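Local coordinates for WYL1 (Ruminococcus sp., PDB 6OAW), which is a WYL-domain accessory protein that probably modulates the RNA-targeting activity of the Type VI-D CRISPR-Cas system, at residues I309-L314 against V343-S348. Sequence-based numbering, arbitrary orientation.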
# COMPACT_ATOMS: atom_id res chain seq x y z
N ILE B 309 -27.23 21.08 2.57
CA ILE B 309 -27.73 20.16 3.63
C ILE B 309 -28.10 18.84 2.97
O ILE B 309 -28.71 18.89 1.92
CB ILE B 309 -28.95 20.74 4.37
CG1 ILE B 309 -28.69 22.15 4.92
CG2 ILE B 309 -29.40 19.75 5.45
CD1 ILE B 309 -27.71 22.17 6.08
N SER B 310 -27.64 17.73 3.53
CA SER B 310 -28.14 16.37 3.24
C SER B 310 -28.74 15.88 4.54
O SER B 310 -28.06 16.00 5.56
CB SER B 310 -27.09 15.38 2.74
OG SER B 310 -26.54 15.76 1.50
N LYS B 311 -29.98 15.38 4.50
CA LYS B 311 -30.64 14.77 5.66
C LYS B 311 -30.46 13.26 5.54
O LYS B 311 -30.88 12.68 4.49
CB LYS B 311 -32.09 15.23 5.71
CG LYS B 311 -32.27 16.65 6.19
CD LYS B 311 -33.71 17.10 6.20
CE LYS B 311 -33.86 18.59 6.41
NZ LYS B 311 -35.22 18.87 6.92
N VAL B 312 -29.85 12.66 6.56
CA VAL B 312 -29.60 11.19 6.61
C VAL B 312 -30.11 10.63 7.93
O VAL B 312 -29.65 11.09 8.96
CB VAL B 312 -28.11 10.84 6.42
CG1 VAL B 312 -27.93 9.35 6.27
CG2 VAL B 312 -27.54 11.56 5.22
N TYR B 313 -31.04 9.68 7.86
CA TYR B 313 -31.51 8.91 9.04
C TYR B 313 -30.47 7.83 9.32
O TYR B 313 -30.22 7.01 8.40
CB TYR B 313 -32.88 8.30 8.81
CG TYR B 313 -33.42 7.57 10.01
CD1 TYR B 313 -34.12 8.25 11.00
CD2 TYR B 313 -33.23 6.21 10.17
CE1 TYR B 313 -34.60 7.60 12.12
CE2 TYR B 313 -33.72 5.54 11.28
CZ TYR B 313 -34.40 6.24 12.26
OH TYR B 313 -34.90 5.59 13.36
N LEU B 314 -29.86 7.87 10.51
CA LEU B 314 -28.93 6.81 10.98
C LEU B 314 -29.66 5.99 12.04
O LEU B 314 -30.29 6.59 12.91
CB LEU B 314 -27.68 7.43 11.58
CG LEU B 314 -26.89 8.36 10.67
CD1 LEU B 314 -25.68 8.88 11.40
CD2 LEU B 314 -26.45 7.65 9.43
N VAL B 343 -32.91 11.85 12.11
CA VAL B 343 -32.39 12.56 10.92
C VAL B 343 -31.20 13.43 11.36
O VAL B 343 -31.36 14.23 12.26
CB VAL B 343 -33.48 13.41 10.24
CG1 VAL B 343 -32.92 14.26 9.10
CG2 VAL B 343 -34.62 12.52 9.77
N ASN B 344 -30.06 13.24 10.71
CA ASN B 344 -28.83 14.04 10.94
C ASN B 344 -28.59 14.88 9.70
O ASN B 344 -28.87 14.42 8.58
CB ASN B 344 -27.63 13.13 11.23
CG ASN B 344 -27.83 12.30 12.48
OD1 ASN B 344 -27.35 12.69 13.53
ND2 ASN B 344 -28.51 11.18 12.40
N GLU B 345 -28.10 16.10 9.90
CA GLU B 345 -27.81 17.06 8.81
C GLU B 345 -26.31 17.00 8.53
O GLU B 345 -25.50 17.28 9.43
CB GLU B 345 -28.26 18.47 9.19
CG GLU B 345 -29.76 18.54 9.36
CD GLU B 345 -30.38 19.92 9.26
OE1 GLU B 345 -29.67 20.89 9.54
OE2 GLU B 345 -31.54 20.01 8.85
N PHE B 346 -25.96 16.67 7.30
CA PHE B 346 -24.56 16.66 6.83
C PHE B 346 -24.40 17.92 6.00
O PHE B 346 -25.40 18.30 5.37
CB PHE B 346 -24.26 15.33 6.15
CG PHE B 346 -24.14 14.20 7.13
CD1 PHE B 346 -25.25 13.45 7.48
CD2 PHE B 346 -22.93 13.89 7.74
CE1 PHE B 346 -25.15 12.40 8.39
CE2 PHE B 346 -22.83 12.85 8.66
CZ PHE B 346 -23.94 12.12 9.00
N ILE B 347 -23.26 18.58 6.13
CA ILE B 347 -22.96 19.87 5.44
C ILE B 347 -21.85 19.64 4.41
O ILE B 347 -21.55 20.58 3.65
CB ILE B 347 -22.60 20.98 6.45
CG1 ILE B 347 -21.46 20.60 7.39
CG2 ILE B 347 -23.83 21.43 7.23
CD1 ILE B 347 -20.72 21.84 7.94
N SER B 348 -21.25 18.46 4.39
CA SER B 348 -20.32 18.06 3.31
C SER B 348 -21.08 18.13 2.00
O SER B 348 -22.29 17.98 1.99
CB SER B 348 -19.77 16.66 3.50
OG SER B 348 -19.19 16.52 4.79
O HOH W 1 -24.86 17.55 2.24
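Phe346 presents the rim of its ring to Leu314, whose CD1 sits near the ring plane at 4.4 Å from Phe346 CZ, and Ser310 O lies at the edge as well. The side chain of Val312 crosses that of Phe346 at about a right angle, with Val312 CG2 3.7 Å from Phe346 CD1; Phe357 of helix 350-357 adds an edge-to-face ring contact. The flat amide of Asn344 lies across Leu314, ND2 3.7 Å from Leu314 CG, while its OD1 accepts a hydrogen bond from Lys339 N. An alanine in place of Asn344 would probably leave that backbone N-H without its acceptor and open a gap beside Leu314. All this hangs on a three-stranded antiparallel sheet in which strand 310-314 lies between 342-346 and 364-368. Ser310 and Phe346 form one hydrogen-bonded pair, Val312 and Asn344 the next; Asn344 N reaches Val312 O at 2.8 Å from above the carbonyl plane. On the other, more open face, Val343 CG1, anti to its backbone N (chi1 174°), packs 3.6 Å from Lys311 CB. Lys311 and Glu345 run side by side, Lys311 NZ 4.3 Å from Glu345 OE2, too far for a salt bridge, and Ile309 CG2 rests against Glu345 CD.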